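ABC transporter, periplasmic substrate-binding protein (Vibrio cholerae O1 biovar eltor, PDB 1TWY) probably captures phosphate in the periplasm as the substrate-binding receptor of an ABC transporter. Local coordinates at residues T36-I41 against R237-L242; G154-F159 against V201-I206. One frame throughout, in Å; residues are numbered along the deposited sequence.

In the fold
From the N terminus the chain first runs through strand 29-34 into helix 36-52, whose opening turns form one half of interaction 1. Their partner, strand 236-243, comes almost 200 residues later. Within that long excursion the chain builds helix 154-163 and then strand 200-205, which meet as interaction 2, so the shorter loop lies wholly inside the larger one and the two do not cross. Strand 96-109 pairs with both 200-205 and 236-243, tying the contacts into one mixed sheet. The contacts also touch directly: Arg-237 NH1 of interaction 1 lies 3.0 Å from Ser-158 OG of interaction 2, a probable hydrogen bond.

Interaction 1. Residues T36-I41 against R237-L242; sequences TSVARI and RPFLIL. With PO4 (phosphate ion), chain I.
Ser-37, Val-38 and Ile-41 meet Arg-237 and Phe-239 in a helix-on-sheet contact that is apolar in its interior and polar at its phosphate-bound end. It packs the first turns of helix 36-52 on strand 236-243. Val-38 lays CG2 over one face of the Phe-239 ring, 3.8 Å from its centroid, in a CH-pi contact displaced from the ring centre toward CG. Ile-41, one turn further along the helix, adds CG2 at 4.2 Å from Phe-239 CE2. At the polar end three hydrogen bonds grip one hydroxyl. Ser-37 OG donates to phosphate O1 at 2.6 Å and accepts from Arg-237 NH1 at 3.0 Å, a bent bond (134° at the hydrogen) whose acceptor is tilted 30° out of the guanidinium plane. The third comes from a water that in turn accepts from Arg-237 NH2, bridging the two residues. With CG between its backbone N and carbonyl carbon (chi1 62°) and an extended chain beyond, Arg-237 carries its guanidinium past Phe-239, whose CE1 lies under one face near the rim. A salt bridge from NH2 to Asp-103 also holds that group; its charge, partly balanced by Asp-103, may still favour the anion through Ser-37. Thr-36 N and OG1 both donate to phosphate O3, each at 2.8 Å, and Ser-37 N reaches O1; Ser-35, Ser-65 and Ser-83 supply further hydroxyls. Such a helix N terminus with backbone amides on an oxyanion is consistent with the ligand site of a phosphate receptor, although the ion itself probably comes from the crystallisation liquor. Around this core, strand 236-243 runs between strands 79-82 and 96-109, Met-81 touches Val-38, and Tyr-273 closes over Phe-239 and Ile-41.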
ATOM      1  N   THR A  36      -5.536   7.323   2.744  1.00 18.95           N
ATOM      2  CA  THR A  36      -4.726   8.341   2.147  1.00 18.76           C
ATOM      3  C   THR A  36      -3.890   7.725   1.023  1.00 18.49           C
ATOM      4  O   THR A  36      -3.547   8.480   0.156  1.00 23.15           O
ATOM      5  CB  THR A  36      -3.726   8.940   3.186  1.00 22.88           C
ATOM      6  OG1 THR A  36      -2.872   7.903   3.678  1.00 23.93           O
ATOM      7  CG2 THR A  36      -4.478   9.621   4.377  1.00 29.12           C
ATOM      8  N   SER A  37      -3.587   6.469   1.096  1.00 21.45           N
ATOM      9  CA  SER A  37      -2.926   5.739  -0.044  1.00 21.49           C
ATOM     10  C   SER A  37      -3.821   5.842  -1.319  1.00 22.43           C
ATOM     11  O   SER A  37      -3.383   6.271  -2.399  1.00 22.98           O
ATOM     12  CB  SER A  37      -2.588   4.314   0.341  1.00 18.63           C
ATOM     13  OG  SER A  37      -1.905   4.250   1.676  1.00 23.41           O
ATOM     14  N   VAL A  38      -5.081   5.491  -1.183  1.00 19.43           N
ATOM     15  CA  VAL A  38      -6.042   5.539  -2.294  1.00 19.57           C
ATOM     16  C   VAL A  38      -6.327   6.934  -2.667  1.00 19.92           C
ATOM     17  O   VAL A  38      -6.585   7.268  -3.838  1.00 19.03           O
ATOM     18  CB  VAL A  38      -7.300   4.821  -1.958  1.00 16.53           C
ATOM     19  CG1 VAL A  38      -8.204   4.745  -3.228  1.00 20.39           C
ATOM     20  CG2 VAL A  38      -6.991   3.472  -1.556  1.00 18.23           C
ATOM     21  N   ALA A  39      -6.272   7.904  -1.766  1.00 17.90           N
ATOM     22  CA  ALA A  39      -6.669   9.264  -2.077  1.00 18.73           C
ATOM     23  C   ALA A  39      -5.714   9.910  -3.139  1.00 19.06           C
ATOM     24  O   ALA A  39      -6.123  10.775  -3.828  1.00 24.98           O
ATOM     25  CB  ALA A  39      -6.659  10.133  -0.843  1.00 21.58           C
ATOM     26  N   ARG A  40      -4.481   9.506  -3.177  1.00 25.51           N
ATOM     27  CA  ARG A  40      -3.454  10.010  -4.164  1.00 24.47           C
ATOM     28  C   ARG A  40      -4.042   9.786  -5.594  1.00 22.50           C
ATOM     29  O   ARG A  40      -4.269  10.715  -6.356  1.00 31.25           O
ATOM     30  CB  ARG A  40      -2.139   9.229  -3.971  1.00 28.12           C
ATOM     31  CG  ARG A  40      -1.488   9.473  -2.559  1.00 39.53           C
ATOM     32  CD  ARG A  40       0.013   9.098  -2.484  1.00 42.41           C
ATOM     33  NE  ARG A  40       0.723   9.754  -3.580  1.00 52.26           N
ATOM     34  CZ  ARG A  40       1.490   9.143  -4.476  1.00 58.66           C
ATOM     35  NH1 ARG A  40       1.676   7.819  -4.449  1.00 60.89           N
ATOM     36  NH2 ARG A  40       2.075   9.870  -5.418  1.00 56.42           N
ATOM     37  N   ILE A  41      -4.542   8.603  -5.875  1.00 21.33           N
ATOM     38  CA  ILE A  41      -5.125   8.373  -7.221  1.00 22.96           C
ATOM     39  C   ILE A  41      -6.554   8.852  -7.302  1.00 25.13           C
ATOM     40  O   ILE A  41      -6.978   9.358  -8.314  1.00 20.35           O
ATOM     41  CB  ILE A  41      -4.935   6.915  -7.657  1.00 23.93           C
ATOM     42  CG1 ILE A  41      -5.298   6.674  -9.125  1.00 23.65           C
ATOM     43  CG2 ILE A  41      -5.754   5.899  -6.782  1.00 20.44           C
ATOM     44  CD1 ILE A  41      -4.435   7.556 -10.181  1.00 28.87           C
ATOM     45  N   ARG A 237      -0.904  -4.670  -1.799  1.00 18.98           N
ATOM     46  CA  ARG A 237      -2.059  -4.379  -0.985  1.00 19.16           C
ATOM     47  C   ARG A 237      -3.167  -3.929  -1.933  1.00 18.43           C
ATOM     48  O   ARG A 237      -2.881  -3.397  -2.993  1.00 20.21           O
ATOM     49  CB  ARG A 237      -1.776  -3.249   0.009  1.00 21.65           C
ATOM     50  CG  ARG A 237      -1.438  -1.962  -0.631  1.00 23.51           C
ATOM     51  CD  ARG A 237      -0.810  -1.003   0.309  1.00 26.98           C
ATOM     52  NE  ARG A 237      -0.327   0.170  -0.370  1.00 20.98           N
ATOM     53  CZ  ARG A 237      -0.278   1.393   0.161  1.00 23.43           C
ATOM     54  NH1 ARG A 237      -0.658   1.542   1.386  1.00 22.63           N
ATOM     55  NH2 ARG A 237       0.119   2.469  -0.553  1.00 22.55           N
ATOM     56  N   PRO A 238      -4.416  -4.209  -1.571  1.00 19.75           N
ATOM     57  CA  PRO A 238      -5.545  -3.794  -2.368  1.00 17.84           C
ATOM     58  C   PRO A 238      -5.948  -2.350  -2.162  1.00 18.82           C
ATOM     59  O   PRO A 238      -5.842  -1.888  -0.985  1.00 18.00           O
ATOM     60  CB  PRO A 238      -6.707  -4.731  -1.844  1.00 17.90           C
ATOM     61  CG  PRO A 238      -6.347  -4.951  -0.457  1.00 20.78           C
ATOM     62  CD  PRO A 238      -4.823  -5.039  -0.441  1.00 19.13           C
ATOM     63  N   PHE A 239      -6.420  -1.642  -3.194  1.00 16.58           N
ATOM     64  CA  PHE A 239      -7.149  -0.409  -3.011  1.00 15.80           C
ATOM     65  C   PHE A 239      -8.616  -0.803  -3.199  1.00 19.30           C
ATOM     66  O   PHE A 239      -8.994  -1.138  -4.299  1.00 19.24           O
ATOM     67  CB  PHE A 239      -6.784   0.592  -4.056  1.00 17.16           C
ATOM     68  CG  PHE A 239      -5.401   1.271  -3.849  1.00 14.25           C
ATOM     69  CD1 PHE A 239      -4.589   0.901  -2.807  1.00 16.86           C
ATOM     70  CD2 PHE A 239      -5.020   2.305  -4.653  1.00 17.66           C
ATOM     71  CE1 PHE A 239      -3.375   1.571  -2.580  1.00 18.41           C
ATOM     72  CE2 PHE A 239      -3.827   2.975  -4.453  1.00 19.23           C
ATOM     73  CZ  PHE A 239      -3.005   2.589  -3.421  1.00 18.10           C
ATOM     74  N   LEU A 240      -9.401  -0.870  -2.127  1.00 16.89           N
ATOM     75  CA  LEU A 240     -10.815  -1.209  -2.169  1.00 15.81           C
ATOM     76  C   LEU A 240     -11.675  -0.026  -2.098  1.00 16.90           C
ATOM     77  O   LEU A 240     -11.439   1.034  -1.444  1.00 19.06           O
ATOM     78  CB  LEU A 240     -11.149  -2.107  -0.984  1.00 16.95           C
ATOM     79  CG  LEU A 240     -10.380  -3.399  -0.809  1.00 21.48           C
ATOM     80  CD1 LEU A 240     -10.985  -4.128   0.359  1.00 23.64           C
ATOM     81  CD2 LEU A 240     -10.419  -4.285  -2.146  1.00 21.72           C
ATOM     82  N   ILE A 241     -12.811  -0.133  -2.762  1.00 16.14           N
ATOM     83  CA  ILE A 241     -13.876   0.834  -2.786  1.00 16.83           C
ATOM     84  C   ILE A 241     -15.136   0.128  -2.181  1.00 16.36           C
ATOM     85  O   ILE A 241     -15.500  -0.958  -2.630  1.00 19.19           O
ATOM     86  CB  ILE A 241     -14.207   1.259  -4.189  1.00 15.08           C
ATOM     87  CG1 ILE A 241     -12.936   1.805  -4.945  1.00 17.29           C
ATOM     88  CG2 ILE A 241     -15.269   2.318  -4.187  1.00 20.96           C
ATOM     89  CD1 ILE A 241     -12.388   3.017  -4.339  1.00 21.22           C
ATOM     90  N   LEU A 242     -15.685   0.785  -1.170  1.00 17.18           N
ATOM     91  CA  LEU A 242     -16.822   0.279  -0.369  1.00 19.46           C
ATOM     92  C   LEU A 242     -17.992   1.232  -0.557  1.00 16.95           C
ATOM     93  O   LEU A 242     -17.879   2.438  -0.500  1.00 17.61           O
ATOM     94  CB  LEU A 242     -16.475   0.224   1.109  1.00 20.69           C
ATOM     95  CG  LEU A 242     -15.480  -0.775   1.662  1.00 29.17           C
ATOM     96  CD1 LEU A 242     -14.195  -0.680   1.074  1.00 25.90           C
ATOM     97  CD2 LEU A 242     -15.270  -0.461   3.149  1.00 35.39           C
TER
HETATM   98  P   PO4 I1500      -4.135   4.474   4.749  1.00 21.01           P
HETATM   99  O1  PO4 I1500      -3.940   4.116   3.266  1.00 21.74           O
HETATM  100  O2  PO4 I1500      -2.756   4.086   5.531  1.00 24.36           O
HETATM  101  O3  PO4 I1500      -4.421   6.006   4.967  1.00 19.49           O
HETATM  102  O4  PO4 I1500      -5.185   3.671   5.487  1.00 18.98           O
HETATM  103  O   HOH W   1       1.025   4.717   1.000  1.00 28.99           O

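Interaction 2. Residues G154-F159 against V201-I206; sequences GTRYSF and VGFISI
Helix 154-163, bearing Thr-155 and Phe-159 one turn apart, runs across strand 200-205, which bears Phe-203, at 115° between chain directions, and the short axes approach to 9.2 Å. Along this crossing Thr-155 CA lies 7.3 Å from Ser-205 CA, and Phe-159 CA lies 7.9 Å from Phe-203 CA. The contact centres on an offset stack of the two phenylalanine rings, their centroids 4.1 Å apart and their planes only 7° from parallel. The displacement puts Phe-203 CD1 over the middle of the Phe-159 ring, while Phe-159 CG sits over the middle of the Phe-203 ring. Phe-159 CB, 4.0 Å from the Phe-203 centroid, covers the same face as a CH-pi donor and extends the contact beyond its own ring. Phe-203 reaches the helix with CG set between its own backbone N and carbonyl carbon (chi1 57°). Thr-155 CG2, anti to the backbone N, is the branch turned to the edge of this ring, in its plane and 3.9 Å from Phe-203 CE2. Arg-156 adds its backbone, with CA 3.9 Å from that same Phe-203 CE2, while its side chain extends away to Glu-160, Ser-175 and the carbonyl of Arg-149. No hydrogen bond joins the two segments; Ser-205 OG is bonded instead to Asn-187. Leu-105 and Ile-107 of strand 96-109 and the edge-to-face ring of Tyr-127 enclose Phe-159 further. Ile-204, pointing away from this contact, packs on helix 187-196, so strand 200-205, paired in parallel with 145-149, is covered by helices on both faces. This is the layered alpha/beta arrangement expected of a lobe in a periplasmic binding protein.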
ATOM      1  N   GLY A 154       1.686   5.348   5.335  1.00 19.35           N
ATOM      2  CA  GLY A 154       0.884   4.265   4.809  1.00 19.80           C
ATOM      3  C   GLY A 154       1.634   3.074   4.278  1.00 17.25           C
ATOM      4  O   GLY A 154       1.173   1.897   4.387  1.00 19.78           O
ATOM      5  N   THR A 155       2.767   3.347   3.622  1.00 18.10           N
ATOM      6  CA  THR A 155       3.568   2.320   3.064  1.00 17.97           C
ATOM      7  C   THR A 155       4.136   1.434   4.188  1.00 16.71           C
ATOM      8  O   THR A 155       4.105   0.213   4.090  1.00 19.82           O
ATOM      9  CB  THR A 155       4.679   3.006   2.311  1.00 24.51           C
ATOM     10  OG1 THR A 155       4.067   3.671   1.184  1.00 25.10           O
ATOM     11  CG2 THR A 155       5.596   2.024   1.726  1.00 27.53           C
ATOM     12  N   ARG A 156       4.556   2.110   5.214  1.00 16.19           N
ATOM     13  CA  ARG A 156       5.074   1.371   6.451  1.00 14.16           C
ATOM     14  C   ARG A 156       3.978   0.505   7.046  1.00 19.14           C
ATOM     15  O   ARG A 156       4.249  -0.679   7.406  1.00 18.52           O
ATOM     16  CB  ARG A 156       5.615   2.267   7.462  1.00 16.47           C
ATOM     17  CG  ARG A 156       6.205   1.507   8.626  1.00 15.98           C
ATOM     18  CD  ARG A 156       6.707   2.456   9.640  1.00 20.05           C
ATOM     19  NE  ARG A 156       7.083   1.818  10.856  1.00 26.98           N
ATOM     20  CZ  ARG A 156       7.788   2.382  11.857  1.00 34.69           C
ATOM     21  NH1 ARG A 156       8.362   3.616  11.827  1.00 24.29           N
ATOM     22  NH2 ARG A 156       7.988   1.611  12.927  1.00 28.29           N
ATOM     23  N   TYR A 157       2.761   1.040   7.167  1.00 18.98           N
ATOM     24  CA  TYR A 157       1.688   0.295   7.792  1.00 19.90           C
ATOM     25  C   TYR A 157       1.404  -0.966   6.979  1.00 17.37           C
ATOM     26  O   TYR A 157       1.256  -2.047   7.535  1.00 18.07           O
ATOM     27  CB  TYR A 157       0.441   1.214   7.880  1.00 17.76           C
ATOM     28  CG  TYR A 157      -0.686   0.464   8.460  1.00 28.90           C
ATOM     29  CD1 TYR A 157      -1.454  -0.362   7.622  1.00 31.95           C
ATOM     30  CD2 TYR A 157      -0.973   0.527   9.811  1.00 41.38           C
ATOM     31  CE1 TYR A 157      -2.461  -1.114   8.133  1.00 43.30           C
ATOM     32  CE2 TYR A 157      -2.040  -0.232  10.331  1.00 48.15           C
ATOM     33  CZ  TYR A 157      -2.746  -1.053   9.463  1.00 41.52           C
ATOM     34  OH  TYR A 157      -3.813  -1.821   9.869  1.00 60.33           O
ATOM     35  N   SER A 158       1.303  -0.851   5.664  1.00 17.79           N
ATOM     36  CA  SER A 158       1.056  -2.007   4.780  1.00 18.23           C
ATOM     37  C   SER A 158       2.221  -2.955   4.817  1.00 16.08           C
ATOM     38  O   SER A 158       1.992  -4.094   4.860  1.00 19.25           O
ATOM     39  CB  SER A 158       0.813  -1.495   3.409  1.00 24.37           C
ATOM     40  OG  SER A 158      -0.350  -0.678   3.388  1.00 21.19           O
ATOM     41  N   PHE A 159       3.448  -2.488   4.843  1.00 16.74           N
ATOM     42  CA  PHE A 159       4.608  -3.432   4.876  1.00 14.92           C
ATOM     43  C   PHE A 159       4.538  -4.279   6.190  1.00 16.97           C
ATOM     44  O   PHE A 159       4.683  -5.485   6.163  1.00 18.95           O
ATOM     45  CB  PHE A 159       5.897  -2.646   4.855  1.00 15.73           C
ATOM     46  CG  PHE A 159       7.153  -3.451   5.100  1.00 17.50           C
ATOM     47  CD1 PHE A 159       7.699  -4.191   4.102  1.00 24.70           C
ATOM     48  CD2 PHE A 159       7.779  -3.481   6.391  1.00 21.09           C
ATOM     49  CE1 PHE A 159       8.799  -5.040   4.341  1.00 25.45           C
ATOM     50  CE2 PHE A 159       8.958  -4.258   6.566  1.00 24.15           C
ATOM     51  CZ  PHE A 159       9.396  -5.025   5.505  1.00 18.49           C
ATOM     52  N   VAL A 201      18.914  -2.355   3.926  1.00 15.81           N
ATOM     53  CA  VAL A 201      17.717  -2.887   3.315  1.00 17.27           C
ATOM     54  C   VAL A 201      16.583  -2.044   3.647  1.00 16.59           C
ATOM     55  O   VAL A 201      16.444  -1.423   4.747  1.00 15.61           O
ATOM     56  CB  VAL A 201      17.365  -4.341   3.763  1.00 14.95           C
ATOM     57  CG1 VAL A 201      17.254  -4.498   5.245  1.00 18.32           C
ATOM     58  CG2 VAL A 201      16.203  -4.982   2.963  1.00 18.31           C
ATOM     59  N   GLY A 202      15.715  -1.918   2.643  1.00 13.45           N
ATOM     60  CA  GLY A 202      14.535  -1.136   2.842  1.00 18.52           C
ATOM     61  C   GLY A 202      13.415  -1.564   1.902  1.00 13.93           C
ATOM     62  O   GLY A 202      13.502  -2.584   1.256  1.00 16.73           O
ATOM     63  N   PHE A 203      12.332  -0.804   1.943  1.00 16.54           N
ATOM     64  CA  PHE A 203      11.097  -1.063   1.112  1.00 13.85           C
ATOM     65  C   PHE A 203      10.665   0.270   0.512  1.00 14.10           C
ATOM     66  O   PHE A 203      10.782   1.346   1.134  1.00 15.52           O
ATOM     67  CB  PHE A 203       9.997  -1.754   1.863  1.00 14.39           C
ATOM     68  CG  PHE A 203       9.538  -1.077   3.077  1.00 14.82           C
ATOM     69  CD1 PHE A 203      10.170  -1.292   4.296  1.00 12.96           C
ATOM     70  CD2 PHE A 203       8.523  -0.136   3.026  1.00 16.99           C
ATOM     71  CE1 PHE A 203       9.823  -0.602   5.426  1.00 14.75           C
ATOM     72  CE2 PHE A 203       8.179   0.573   4.203  1.00 16.93           C
ATOM     73  CZ  PHE A 203       8.827   0.288   5.407  1.00 15.13           C
ATOM     74  N   ILE A 204      10.118   0.210  -0.675  1.00 15.97           N
ATOM     75  CA  ILE A 204       9.602   1.377  -1.418  1.00 17.85           C
ATOM     76  C   ILE A 204       8.415   0.915  -2.247  1.00 16.14           C
ATOM     77  O   ILE A 204       8.216  -0.264  -2.550  1.00 17.55           O
ATOM     78  CB  ILE A 204      10.624   1.949  -2.382  1.00 15.37           C
ATOM     79  CG1 ILE A 204      11.151   0.935  -3.455  1.00 14.38           C
ATOM     80  CG2 ILE A 204      11.849   2.610  -1.660  1.00 14.55           C
ATOM     81  CD1 ILE A 204      12.163   1.667  -4.428  1.00 17.40           C
ATOM     82  N   SER A 205       7.558   1.858  -2.592  1.00 17.35           N
ATOM     83  CA  SER A 205       6.508   1.584  -3.572  1.00 19.33           C
ATOM     84  C   SER A 205       7.117   1.039  -4.882  1.00 17.48           C
ATOM     85  O   SER A 205       8.152   1.492  -5.354  1.00 18.46           O
ATOM     86  CB  SER A 205       5.764   2.878  -3.927  1.00 23.28           C
ATOM     87  OG  SER A 205       5.533   3.739  -2.795  1.00 32.41           O
ATOM     88  N   ILE A 206       6.477   0.009  -5.469  1.00 17.78           N
ATOM     89  CA  ILE A 206       7.065  -0.683  -6.567  1.00 19.18           C
ATOM     90  C   ILE A 206       7.304   0.220  -7.779  1.00 18.30           C
ATOM     91  O   ILE A 206       8.338   0.095  -8.461  1.00 21.39           O
ATOM     92  CB  ILE A 206       6.177  -1.927  -6.906  1.00 24.31           C
ATOM     93  CG1 ILE A 206       6.921  -2.829  -7.832  1.00 28.36           C
ATOM     94  CG2 ILE A 206       4.775  -1.459  -7.512  1.00 27.99           C
ATOM     95  CD1 ILE A 206       6.337  -4.194  -7.829  1.00 32.68           C
TER